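Local coordinates for protein regulator of chromosome condensation (Saccharomyces cerevisiae, PDB 3OF7) that promotes exchange of GDP for GTP on the GTPases Gsp1 and Gsp2, binds chromatin, and controls RNA metabolism and nuclear export, at residues L29-W34 / P60-D65; K54-N59 / T422-T427; V314-A319 / L328-D333; P377-V382 / A391-G396; S381-S386 / I435-G440. All blocks are in the same frame, centred on the assembly; numbering follows the deposited sequence.

Contact 1 of 5, residues L29-W34 / P60-D65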
# COMPACT_ATOMS: atom_id res chain seq x y z
N LEU A 29 8.87 -16.45 3.26
CA LEU A 29 9.55 -15.30 3.85
C LEU A 29 9.54 -15.30 5.37
O LEU A 29 8.55 -15.69 5.99
CB LEU A 29 8.87 -14.00 3.37
CG LEU A 29 8.82 -13.73 1.86
CD1 LEU A 29 7.77 -12.65 1.54
CD2 LEU A 29 10.19 -13.35 1.31
N ASP A 30 10.64 -14.83 5.96
CA ASP A 30 10.60 -14.35 7.34
C ASP A 30 9.80 -13.04 7.31
O ASP A 30 10.09 -12.16 6.50
CB ASP A 30 12.02 -14.06 7.85
CG ASP A 30 12.80 -15.33 8.15
OD1 ASP A 30 12.19 -16.37 8.50
OD2 ASP A 30 14.04 -15.28 8.03
N ILE A 31 8.81 -12.93 8.17
CA ILE A 31 7.98 -11.71 8.26
C ILE A 31 8.38 -10.89 9.49
O ILE A 31 8.49 -11.42 10.59
CB ILE A 31 6.45 -12.07 8.32
CG1 ILE A 31 6.03 -12.90 7.10
CG2 ILE A 31 5.57 -10.80 8.48
CD1 ILE A 31 6.26 -12.24 5.74
N PHE A 32 8.58 -9.59 9.29
CA PHE A 32 8.95 -8.67 10.36
C PHE A 32 7.90 -7.57 10.47
O PHE A 32 7.40 -7.09 9.46
CB PHE A 32 10.30 -8.01 10.06
CG PHE A 32 11.41 -9.00 9.88
CD1 PHE A 32 12.15 -9.44 10.98
CD2 PHE A 32 11.72 -9.49 8.62
CE1 PHE A 32 13.18 -10.37 10.83
CE2 PHE A 32 12.75 -10.41 8.46
CZ PHE A 32 13.48 -10.85 9.55
N CYS A 33 7.61 -7.17 11.70
CA CYS A 33 6.62 -6.13 11.97
C CYS A 33 7.19 -5.13 12.97
O CYS A 33 7.96 -5.50 13.88
CB CYS A 33 5.34 -6.76 12.55
SG CYS A 33 4.52 -7.95 11.46
N TRP A 34 6.81 -3.86 12.81
CA TRP A 34 7.26 -2.82 13.74
C TRP A 34 6.40 -1.57 13.67
O TRP A 34 5.62 -1.41 12.72
CB TRP A 34 8.74 -2.49 13.51
CG TRP A 34 9.05 -1.79 12.20
CD1 TRP A 34 9.19 -0.43 12.01
CD2 TRP A 34 9.28 -2.40 10.92
NE1 TRP A 34 9.49 -0.17 10.69
CE2 TRP A 34 9.56 -1.35 10.00
CE3 TRP A 34 9.28 -3.73 10.46
CZ2 TRP A 34 9.82 -1.59 8.64
CZ3 TRP A 34 9.56 -3.96 9.11
CH2 TRP A 34 9.82 -2.90 8.22
N PRO A 60 6.75 -14.32 15.17
CA PRO A 60 6.83 -15.76 15.48
C PRO A 60 5.56 -16.53 15.13
O PRO A 60 5.58 -17.76 15.16
CB PRO A 60 7.08 -15.78 16.99
CG PRO A 60 6.40 -14.54 17.50
CD PRO A 60 6.46 -13.52 16.37
N PHE A 61 4.48 -15.83 14.79
CA PHE A 61 3.22 -16.48 14.41
C PHE A 61 3.16 -16.80 12.91
O PHE A 61 2.21 -17.42 12.43
CB PHE A 61 2.03 -15.62 14.85
CG PHE A 61 2.02 -15.34 16.32
CD1 PHE A 61 1.72 -16.36 17.23
CD2 PHE A 61 2.35 -14.08 16.81
CE1 PHE A 61 1.73 -16.12 18.61
CE2 PHE A 61 2.36 -13.82 18.19
CZ PHE A 61 2.05 -14.85 19.08
N LEU A 62 4.20 -16.37 12.19
CA LEU A 62 4.30 -16.60 10.75
C LEU A 62 5.64 -17.25 10.40
O LEU A 62 6.36 -16.74 9.54
CB LEU A 62 4.13 -15.27 9.98
CG LEU A 62 2.80 -14.54 10.23
CD1 LEU A 62 2.87 -13.09 9.72
CD2 LEU A 62 1.65 -15.29 9.60
N PRO A 63 5.97 -18.38 11.05
CA PRO A 63 7.31 -18.92 10.82
C PRO A 63 7.47 -19.38 9.37
O PRO A 63 6.57 -20.01 8.81
CB PRO A 63 7.40 -20.09 11.81
CG PRO A 63 5.99 -20.52 12.02
CD PRO A 63 5.14 -19.28 11.88
N ARG A 64 8.62 -19.04 8.78
CA ARG A 64 8.93 -19.29 7.38
C ARG A 64 8.80 -20.76 6.97
O ARG A 64 8.42 -21.06 5.83
CB ARG A 64 10.35 -18.80 7.10
CG ARG A 64 10.77 -18.84 5.64
CD ARG A 64 12.26 -18.51 5.49
NE ARG A 64 13.10 -19.63 5.92
CZ ARG A 64 13.77 -19.70 7.07
NH1 ARG A 64 13.74 -18.71 7.96
NH2 ARG A 64 14.50 -20.78 7.33
N ASP A 65 9.13 -21.66 7.90
CA ASP A 65 9.17 -23.10 7.61
C ASP A 65 7.80 -23.78 7.74
O ASP A 65 7.65 -24.94 7.35
CB ASP A 65 10.22 -23.80 8.49
CG ASP A 65 9.76 -24.00 9.93
OD2 ASP A 65 8.99 -23.16 10.46
O HOH W 1 6.36 -17.16 6.59
O HOH W 2 10.16 -16.97 10.16
O HOH W 3 8.13 -14.85 10.40

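Contact 2 of 5, residues K54-N59 / T422-T427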
# COMPACT_ATOMS: atom_id res chain seq x y z
N LYS A 54 9.98 -0.75 18.18
CA LYS A 54 10.70 0.35 17.55
C LYS A 54 11.70 -0.08 16.48
O LYS A 54 12.32 0.76 15.83
CB LYS A 54 11.37 1.23 18.63
CG LYS A 54 10.38 1.79 19.65
CD LYS A 54 11.06 2.53 20.80
CE LYS A 54 10.02 2.94 21.85
NZ LYS A 54 10.63 3.76 22.97
N ARG A 55 11.85 -1.40 16.30
CA ARG A 55 12.73 -1.98 15.27
C ARG A 55 12.05 -3.23 14.70
O ARG A 55 11.28 -3.86 15.42
CB ARG A 55 14.07 -2.40 15.89
CG ARG A 55 14.97 -1.26 16.36
CD ARG A 55 15.44 -0.43 15.20
NE ARG A 55 16.65 0.33 15.51
CZ ARG A 55 17.45 0.85 14.58
NH1 ARG A 55 17.15 0.70 13.29
NH2 ARG A 55 18.54 1.52 14.95
N PRO A 56 12.35 -3.59 13.43
CA PRO A 56 11.75 -4.79 12.84
C PRO A 56 11.88 -6.01 13.75
O PRO A 56 12.98 -6.37 14.16
CB PRO A 56 12.56 -4.99 11.56
CG PRO A 56 12.93 -3.60 11.16
CD PRO A 56 13.20 -2.88 12.46
N ARG A 57 10.74 -6.62 14.05
CA ARG A 57 10.67 -7.76 14.96
C ARG A 57 10.19 -8.97 14.18
O ARG A 57 9.13 -8.93 13.54
CB ARG A 57 9.71 -7.44 16.11
CG ARG A 57 9.44 -8.60 17.07
CD ARG A 57 10.49 -8.67 18.19
NE ARG A 57 10.54 -7.43 18.97
CZ ARG A 57 9.69 -7.10 19.94
NH1 ARG A 57 8.71 -7.93 20.29
NH2 ARG A 57 9.83 -5.95 20.58
N LEU A 58 10.97 -10.05 14.22
CA LEU A 58 10.58 -11.29 13.54
C LEU A 58 9.23 -11.77 14.09
O LEU A 58 9.07 -11.91 15.30
CB LEU A 58 11.66 -12.36 13.71
CG LEU A 58 11.37 -13.71 13.06
CD1 LEU A 58 11.43 -13.60 11.53
CD2 LEU A 58 12.36 -14.76 13.57
N ASN A 59 8.26 -12.00 13.21
CA ASN A 59 6.94 -12.39 13.66
C ASN A 59 6.90 -13.90 13.89
O ASN A 59 7.00 -14.68 12.93
CB ASN A 59 5.86 -11.95 12.65
CG ASN A 59 4.46 -12.06 13.22
OD1 ASN A 59 4.09 -13.10 13.77
ND2 ASN A 59 3.68 -10.99 13.09
N THR A 422 16.60 6.51 5.25
CA THR A 422 17.63 6.14 6.21
C THR A 422 17.64 4.62 6.40
O THR A 422 16.60 3.99 6.66
CB THR A 422 17.42 6.90 7.54
OG1 THR A 422 17.47 8.31 7.29
CG2 THR A 422 18.48 6.55 8.57
N ARG A 423 18.82 4.05 6.26
CA ARG A 423 19.03 2.61 6.40
C ARG A 423 18.48 2.06 7.71
O ARG A 423 18.75 2.60 8.78
CB ARG A 423 20.53 2.33 6.30
CG ARG A 423 20.95 0.89 6.49
CD ARG A 423 22.46 0.82 6.34
NE ARG A 423 22.98 -0.52 6.55
CZ ARG A 423 24.27 -0.81 6.72
NH1 ARG A 423 25.17 0.17 6.71
NH2 ARG A 423 24.66 -2.06 6.90
N ILE A 424 17.70 0.99 7.62
CA ILE A 424 17.27 0.25 8.80
C ILE A 424 18.33 -0.82 9.06
O ILE A 424 18.52 -1.75 8.25
CB ILE A 424 15.88 -0.40 8.63
CG1 ILE A 424 14.82 0.68 8.36
CG2 ILE A 424 15.53 -1.21 9.87
CD1 ILE A 424 13.46 0.14 7.89
N LYS A 425 19.04 -0.66 10.17
CA LYS A 425 20.04 -1.62 10.64
C LYS A 425 19.65 -2.09 12.03
O LYS A 425 19.61 -1.29 12.97
CB LYS A 425 21.43 -0.97 10.66
CG LYS A 425 22.59 -1.92 10.93
CD LYS A 425 23.92 -1.17 10.81
CE LYS A 425 25.11 -2.08 11.04
NZ LYS A 425 26.39 -1.34 10.85
N ASN A 426 19.32 -3.37 12.15
CA ASN A 426 19.07 -4.00 13.45
C ASN A 426 19.43 -5.47 13.34
O ASN A 426 19.48 -6.00 12.23
CB ASN A 426 17.63 -3.76 13.99
CG ASN A 426 16.61 -4.81 13.53
OD1 ASN A 426 16.55 -5.18 12.36
ND2 ASN A 426 15.76 -5.24 14.46
N THR A 427 19.71 -6.11 14.47
CA THR A 427 20.14 -7.51 14.49
C THR A 427 19.22 -8.42 13.66
O THR A 427 19.69 -9.21 12.85
CB THR A 427 20.25 -8.05 15.94
OG1 THR A 427 21.03 -7.15 16.73
CG2 THR A 427 20.92 -9.43 15.96
O HOH W 4 18.72 1.78 11.52

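Contact 3 of 5, residues V314-A319 / L328-D333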
# COMPACT_ATOMS: atom_id res chain seq x y z
N VAL A 314 10.88 5.46 -17.16
CA VAL A 314 9.89 4.40 -17.28
C VAL A 314 9.42 4.03 -15.87
O VAL A 314 10.24 3.73 -15.00
CB VAL A 314 10.47 3.16 -18.02
CG1 VAL A 314 9.44 2.04 -18.14
CG2 VAL A 314 10.99 3.55 -19.40
N ILE A 315 8.11 4.06 -15.65
CA ILE A 315 7.52 3.80 -14.33
C ILE A 315 7.53 2.31 -13.99
O ILE A 315 7.06 1.48 -14.77
CB ILE A 315 6.05 4.33 -14.23
CG1 ILE A 315 5.93 5.79 -14.69
CG2 ILE A 315 5.47 4.10 -12.82
CD1 ILE A 315 6.85 6.80 -13.99
N ARG A 316 8.08 1.98 -12.82
CA ARG A 316 8.06 0.61 -12.33
C ARG A 316 6.89 0.40 -11.37
O ARG A 316 6.09 -0.52 -11.54
CB ARG A 316 9.39 0.29 -11.65
CG ARG A 316 9.51 -1.09 -11.04
CD ARG A 316 10.98 -1.30 -10.71
NE ARG A 316 11.27 -2.40 -9.79
CZ ARG A 316 11.39 -3.67 -10.14
NH1 ARG A 316 11.22 -4.04 -11.41
NH2 ARG A 316 11.69 -4.58 -9.22
N SER A 317 6.77 1.28 -10.38
CA SER A 317 5.71 1.17 -9.39
C SER A 317 5.51 2.48 -8.66
O SER A 317 6.34 3.39 -8.73
CB SER A 317 6.02 0.05 -8.38
OG SER A 317 7.21 0.33 -7.68
N ILE A 318 4.39 2.57 -7.95
CA ILE A 318 4.05 3.77 -7.21
C ILE A 318 3.54 3.35 -5.83
O ILE A 318 2.86 2.34 -5.71
CB ILE A 318 2.95 4.58 -7.94
CG1 ILE A 318 3.42 5.02 -9.33
CG2 ILE A 318 2.52 5.79 -7.11
CD1 ILE A 318 2.27 5.38 -10.25
N ALA A 319 3.90 4.10 -4.80
CA ALA A 319 3.30 3.93 -3.49
C ALA A 319 2.87 5.31 -3.02
O ALA A 319 3.56 6.29 -3.30
CB ALA A 319 4.30 3.32 -2.51
N LEU A 328 8.50 5.22 -8.49
CA LEU A 328 9.75 4.52 -8.71
C LEU A 328 9.96 4.18 -10.19
O LEU A 328 9.09 3.58 -10.82
CB LEU A 328 9.80 3.25 -7.87
CG LEU A 328 11.06 2.40 -7.94
CD1 LEU A 328 12.27 3.18 -7.43
CD2 LEU A 328 10.86 1.12 -7.12
N SER A 329 11.12 4.56 -10.73
CA SER A 329 11.44 4.26 -12.13
C SER A 329 12.03 2.86 -12.25
O SER A 329 12.51 2.30 -11.27
CB SER A 329 12.43 5.28 -12.69
OG SER A 329 13.72 5.08 -12.15
N GLN A 330 12.02 2.32 -13.46
CA GLN A 330 12.68 1.04 -13.76
C GLN A 330 14.18 1.04 -13.45
O GLN A 330 14.73 -0.00 -13.08
CB GLN A 330 12.44 0.62 -15.21
CG GLN A 330 11.08 -0.01 -15.48
CD GLN A 330 10.83 -1.30 -14.71
OE1 GLN A 330 11.74 -1.86 -14.08
NE2 GLN A 330 9.60 -1.78 -14.76
N ASP A 331 14.84 2.19 -13.59
CA ASP A 331 16.26 2.35 -13.27
C ASP A 331 16.54 2.45 -11.77
O ASP A 331 17.71 2.43 -11.35
CB ASP A 331 16.84 3.59 -13.97
CG ASP A 331 16.91 3.45 -15.48
OD1 ASP A 331 16.69 2.33 -16.00
OD2 ASP A 331 17.19 4.46 -16.15
N GLY A 332 15.49 2.61 -10.97
CA GLY A 332 15.65 2.67 -9.51
C GLY A 332 15.67 4.05 -8.88
O GLY A 332 16.03 4.19 -7.72
N ASP A 333 15.30 5.07 -9.65
CA ASP A 333 15.22 6.43 -9.12
C ASP A 333 13.85 6.65 -8.51
O ASP A 333 12.85 6.14 -9.01
CB ASP A 333 15.45 7.47 -10.21
CG ASP A 333 16.87 7.45 -10.77
OD1 ASP A 333 17.83 7.16 -10.02
OD2 ASP A 333 17.02 7.75 -11.97

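Contact 4 of 5, residues P377-V382 / A391-G396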
# COMPACT_ATOMS: atom_id res chain seq x y z
N PRO A 377 20.54 5.11 -2.38
CA PRO A 377 20.76 3.99 -3.27
C PRO A 377 19.65 3.88 -4.32
O PRO A 377 18.60 4.53 -4.20
CB PRO A 377 20.69 2.77 -2.34
CG PRO A 377 19.89 3.24 -1.17
CD PRO A 377 20.23 4.68 -1.00
N LYS A 378 19.89 3.07 -5.34
CA LYS A 378 18.85 2.67 -6.28
C LYS A 378 17.87 1.76 -5.55
O LYS A 378 18.28 0.87 -4.80
CB LYS A 378 19.47 1.95 -7.49
CG LYS A 378 20.44 2.80 -8.29
CD LYS A 378 19.72 3.78 -9.21
CE LYS A 378 20.69 4.74 -9.91
NZ LYS A 378 20.09 5.37 -11.12
N PHE A 379 16.57 2.00 -5.75
CA PHE A 379 15.54 1.20 -5.10
C PHE A 379 14.84 0.25 -6.06
O PHE A 379 14.68 0.56 -7.23
CB PHE A 379 14.49 2.07 -4.41
CG PHE A 379 15.04 2.94 -3.31
CD1 PHE A 379 15.01 4.33 -3.42
CD2 PHE A 379 15.59 2.37 -2.16
CE1 PHE A 379 15.53 5.14 -2.40
CE2 PHE A 379 16.09 3.17 -1.13
CZ PHE A 379 16.06 4.56 -1.25
N LYS A 380 14.42 -0.90 -5.54
CA LYS A 380 13.69 -1.87 -6.35
C LYS A 380 12.19 -1.98 -6.01
O LYS A 380 11.41 -2.43 -6.83
CB LYS A 380 14.39 -3.24 -6.35
CG LYS A 380 14.54 -3.90 -4.98
CD LYS A 380 15.14 -5.29 -5.13
CE LYS A 380 15.20 -6.03 -3.80
NZ LYS A 380 15.50 -7.50 -3.98
N SER A 381 11.81 -1.57 -4.80
CA SER A 381 10.40 -1.48 -4.41
C SER A 381 10.20 -0.41 -3.35
O SER A 381 11.16 -0.00 -2.68
CB SER A 381 9.85 -2.83 -3.91
OG SER A 381 10.40 -3.18 -2.64
N VAL A 382 8.97 0.05 -3.19
CA VAL A 382 8.65 1.12 -2.25
C VAL A 382 7.25 0.89 -1.67
O VAL A 382 6.39 0.32 -2.34
CB VAL A 382 8.79 2.52 -2.95
CG1 VAL A 382 7.81 2.67 -4.12
CG2 VAL A 382 8.66 3.67 -1.96
N ALA A 391 11.45 2.01 1.59
CA ALA A 391 11.92 1.57 0.27
C ALA A 391 13.00 0.50 0.41
O ALA A 391 13.72 0.47 1.41
CB ALA A 391 12.44 2.76 -0.53
N VAL A 392 13.11 -0.37 -0.59
CA VAL A 392 14.10 -1.45 -0.55
C VAL A 392 15.14 -1.21 -1.62
O VAL A 392 14.82 -1.13 -2.81
CB VAL A 392 13.46 -2.83 -0.74
CG1 VAL A 392 14.52 -3.93 -0.62
CG2 VAL A 392 12.37 -3.06 0.28
N ALA A 393 16.40 -1.07 -1.19
CA ALA A 393 17.50 -0.88 -2.12
C ALA A 393 17.70 -2.12 -2.97
O ALA A 393 17.26 -3.20 -2.60
CB ALA A 393 18.80 -0.54 -1.36
N GLN A 394 18.38 -1.98 -4.10
CA GLN A 394 18.62 -3.14 -4.97
C GLN A 394 19.30 -4.29 -4.20
O GLN A 394 19.00 -5.46 -4.46
CB GLN A 394 19.43 -2.74 -6.21
CG GLN A 394 18.64 -1.90 -7.22
CD GLN A 394 19.47 -1.48 -8.43
OE1 GLN A 394 20.70 -1.49 -8.39
NE2 GLN A 394 18.79 -1.11 -9.50
N ASN A 395 20.14 -3.95 -3.23
CA ASN A 395 20.88 -4.97 -2.45
C ASN A 395 20.10 -5.61 -1.28
O ASN A 395 20.66 -6.42 -0.53
CB ASN A 395 22.26 -4.44 -2.00
CG ASN A 395 22.19 -3.41 -0.87
OD1 ASN A 395 21.12 -2.90 -0.52
ND2 ASN A 395 23.34 -3.09 -0.30
N GLY A 396 18.83 -5.25 -1.12
CA GLY A 396 17.95 -5.89 -0.13
C GLY A 396 17.98 -5.29 1.27
O GLY A 396 17.56 -5.92 2.24
O HOH W 5 16.09 -1.24 -9.71

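Contact 5 of 5, residues S381-S386 / I435-G440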
# COMPACT_ATOMS: atom_id res chain seq x y z
N SER A 381 11.81 -1.57 -4.80
CA SER A 381 10.40 -1.48 -4.41
C SER A 381 10.20 -0.41 -3.35
O SER A 381 11.16 -0.00 -2.68
CB SER A 381 9.85 -2.83 -3.91
OG SER A 381 10.40 -3.18 -2.64
N VAL A 382 8.97 0.05 -3.19
CA VAL A 382 8.65 1.12 -2.25
C VAL A 382 7.25 0.89 -1.67
O VAL A 382 6.39 0.32 -2.34
CB VAL A 382 8.79 2.52 -2.95
CG1 VAL A 382 7.81 2.67 -4.12
CG2 VAL A 382 8.66 3.67 -1.96
N ALA A 383 7.05 1.32 -0.43
CA ALA A 383 5.75 1.27 0.21
C ALA A 383 5.56 2.54 1.03
O ALA A 383 6.53 3.14 1.47
CB ALA A 383 5.64 0.05 1.10
N ALA A 384 4.31 2.93 1.22
CA ALA A 384 3.99 4.15 1.96
C ALA A 384 2.81 3.89 2.87
O ALA A 384 1.84 3.23 2.46
CB ALA A 384 3.67 5.28 0.99
N GLY A 385 2.91 4.38 4.10
CA GLY A 385 1.79 4.37 5.05
C GLY A 385 1.27 5.80 5.13
O GLY A 385 1.55 6.60 4.25
N SER A 386 0.53 6.14 6.19
CA SER A 386 -0.14 7.45 6.20
C SER A 386 0.85 8.61 6.04
O SER A 386 0.64 9.49 5.18
CB SER A 386 -0.99 7.62 7.46
OG SER A 386 -2.08 6.72 7.43
N ILE A 435 12.57 -8.55 0.64
CA ILE A 435 11.92 -8.81 -0.65
C ILE A 435 10.65 -7.98 -0.82
O ILE A 435 10.42 -7.38 -1.89
CB ILE A 435 11.60 -10.33 -0.83
CG1 ILE A 435 12.84 -11.21 -0.58
CG2 ILE A 435 11.00 -10.63 -2.22
CD1 ILE A 435 14.00 -10.94 -1.51
N LEU A 436 9.82 -7.93 0.23
CA LEU A 436 8.54 -7.22 0.18
C LEU A 436 8.42 -6.27 1.36
O LEU A 436 8.91 -6.56 2.44
CB LEU A 436 7.37 -8.21 0.19
CG LEU A 436 7.23 -9.23 -0.95
CD1 LEU A 436 6.10 -10.22 -0.63
CD2 LEU A 436 7.00 -8.58 -2.31
N VAL A 437 7.78 -5.12 1.14
CA VAL A 437 7.49 -4.18 2.22
C VAL A 437 6.08 -3.64 2.06
O VAL A 437 5.57 -3.56 0.94
CB VAL A 437 8.47 -2.98 2.26
CG1 VAL A 437 9.84 -3.42 2.77
CG2 VAL A 437 8.57 -2.29 0.90
N GLY A 438 5.46 -3.27 3.18
CA GLY A 438 4.12 -2.67 3.18
C GLY A 438 4.00 -1.81 4.42
O GLY A 438 4.71 -2.02 5.40
N CYS A 439 3.11 -0.82 4.38
CA CYS A 439 2.98 0.13 5.48
C CYS A 439 1.52 0.46 5.72
O CYS A 439 0.73 0.49 4.77
CB CYS A 439 3.71 1.44 5.16
SG CYS A 439 5.47 1.28 4.77
N GLY A 440 1.18 0.69 6.98
CA GLY A 440 -0.18 1.07 7.38
C GLY A 440 -0.18 2.43 8.04
O GLY A 440 0.73 3.24 7.82
O HOH W 6 7.65 -4.59 -1.72
O HOH W 7 11.91 -5.40 -3.27
O HOH W 8 5.93 -2.65 -2.39

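Contact 1 of 5, residues L29-W34 / P60-D65
D30 and R64 form the one salt bridge between these segments: R64 NH1 donates to D30 OD1 at 2.9 Å, with an N-H...O angle of 147°. The carboxylate oxygen is met on its syn side and lies close to the guanidinium plane, while the two flat groups are steeply turned, 76° apart. R64 CG stands anti to its backbone N (chi1 -173°), which sets it against the carbonyl carbon of L29. The other carboxylate oxygen, D30 OD2, is taken by H432.

Water supplies the rest of the polar joining, and no direct backbone bond crosses between the segments. One water lies between L29 O and L62 O, donating to both. A second donates to D30 OD1 at 2.7 Å and accepts from R64 N at 2.9 Å, so acid and arginine are tied twice, once through the side chain and once through the main chain. A third accepts from I31 N and lies 2.7 Å from L62 O, to which it can donate.

The apolar share is small. I31 CG2 touches L62 CD1 at 3.8 Å, and L62 CD1 is 4.0 Å from I31 CB. I69 contacts both side chains and continues this patch into strand 69-74.

The contact sits beside the sheet that closes the ring of an RCC1-type beta-propeller, where the N-terminal strand 30-34 pairs with the C-terminal strand 443-450, and it ties that sheet to the 60-65 loop leading into the next blade.

Contact 2 of 5, residues K54-N59 / T422-T427
The guanidinium of R55 overlaps the carbonyl of K425, whose O lies above one face, displaced toward the rim. R55 NH1 is 3.2 Å from K425 O, but the angle is too poor for a hydrogen bond. This meeting lies between two blades of the RCC1-type beta-propeller: segment 54-59 carries strand 56-58, an outermost strand of the sheet that joins the two ends of the domain, and segment 422-427 continues from strand 421-423 at the edge of the preceding sheet.

The R55 and N426 side chains run past each other in opposite directions, their flat ends 17° from parallel, with N426 ND2 3.6 Å from R55 CB. The bend of the R55 chain at chi2 (-65°) places CD 4.2 Å from N426 CB. A water links the same arginine to the backbone: it accepts from R55 NH1 at 2.6 Å and from K425 N, and donates to R423 O. R55 NH1 also has a weak bond to G410 O.

Next to these polar groups, P56 and I424 supply the apolar contact. The I424 methyl CG2 reaches the proline ring 3.8 Å from P56 CG and almost as near P56 CD, while the isoleucine also packs on A398 and S400 of its own sheet.

The amide of N426 has a partner at each end: OD1 is hydrogen-bonded to T429 OG1. At its other end, N426 ND2 donates to P56 O at 3.0 Å with an angle of 148°, arriving in the carbonyl plane on a lone pair, although P56 O is itself tilted from the amide plane.

Contact 3 of 5, residues V314-A319 / L328-D333
L328 is paired with two residues at once, R316 and S317, a classic beta bulge in the hairpin of strands 315-320 and 324-329, part of one blade of the RCC1-type propeller. The tight part of the contact is the backbone here. L328 O accepts from two amides, R316 N at 2.8 Å and S317 N at 3.3 Å, while L328 N returns a bond to S317 O at 2.8 Å. The register accordingly shifts by one residue: I315 opposes S329 as a non-hydrogen-bonded pair, and S317 opposes L328 as a hydrogen-bonded one. The L328 side chain is buried; its CD2 lies 3.8 Å from S317 OG, and F379 of the next blade also packs on it.

The outer, exposed side is looser and held by long side chains. R316 and Q330 cross at about a right angle, with guanidinium and amide planes 73° apart, and their bond from R316 NH1 to Q330 OE1 is weak at 3.5 Å. The chain of Q330 bends at chi2 (-62°), and its OE1 is equally near R316 CD. R316 has a better-defined partner elsewhere, its NE donating to K380 O. Beside this pair, V314 CG1 rests on Q330 CG at 3.7 Å, an apolar contact at an exposed rim.

Where strand 324-329 ends, a type I turn from S329 to G332 carries the chain onward. Just past the turn, D333 N donates to S329 OG at 3.0 Å. At its start the turn is bonded back to the first segment, Q330 N donating to V314 O at 2.7 Å.

Contact 4 of 5, residues P377-V382 / A391-G396
The F379 ring takes A391 CB on one face, a CH-pi contact 3.7 Å from the centroid and 17° off the normal, and the carbonyl O of P377 over the opposite face, displaced toward the rim. At the edge lie V392 C and A393 N. The ring thus sits against the partner strand of its own beta hairpin, strands 379-384 and 388-393, in a blade of the RCC1-type propeller.

Between the F379-A393 and S381-V392 pairs the register slips by one, a beta bulge containing K380. The backbone holds across it: K380 N donates to V392 O at 2.8 Å, and V392 N to S381 O at 2.9 Å. K380 CG sits between the backbone N and the carbonyl carbon (chi1 60°), and the extended chain beyond it puts CE 3.9 Å from V392 CG1. S381 OG lies at V392 CG2, 3.5 Å away.

At the turn that ends the hairpin strand, Q394 N bonds to K378 O, and the Q394 amide lies beside the start of the lysine chain, with Q394 CD 3.6 Å from K378 CB. K378 NZ itself pairs with D333. A water accepts from Q394 NE2 at 2.7 Å and donates weakly to F379 O.

Contact 5 of 5, residues S381-S386 / I435-G440
Strands 381-384 and 435-439 run side by side in nearly the same direction, 16° apart with axes 5.3 Å from each other, yet no direct backbone bond joins these two strands. A383 makes the central side-chain contact: its CB lies 3.8 Å from V437 CG2 and 3.9 Å from C439 SG. V437 CG2, held between its own backbone N and carbonyl carbon, also comes near S381 OG.

These are edge strands of two neighbouring blades in the seven-repeat RCC1-type beta-propeller, close to the centre of the chain, where successive blades meet around the propeller axis. Waters do part of the joining. S381 OG is hydrogen-bonded to two of them; one accepts from V437 N and the other donates to I435 O at 2.8 Å. A third donates to V382 O and, weakly, to V437 O.

Toward the C-terminal ends the chains draw closer. C439 CB is 3.2 Å from G385 N, and G385, having no side chain, brings its CA 3.2 Å from G440 O in a CA-H...O contact. That carbonyl is also bonded to H388 NE2, and it accepts a weak bond from S386 N at 3.3 Å.

In the fold
The five contacts occupy successive parts of one beta-propeller. Contacts 3 and 4 are hairpins of adjacent blades, their centres about 10 Å apart, and they touch through G332 O and F379 N, 3.0 Å apart and probably hydrogen-bonded. Contact 4 shares S381 and V382 with contact 5, and V392 CG2 meets V437 CG1 at 3.6 Å. From there the path leads to the closing sheet: L29 CD1 packs on L436 CD1, 3.7 Å away, linking contact 5 to contact 1. Contacts 1 and 2, centres about 13 Å apart, meet where strands 30-34 and 56-58 pair. Contacts 1 and 3 do not touch, their nearest atoms being about 13 Å apart.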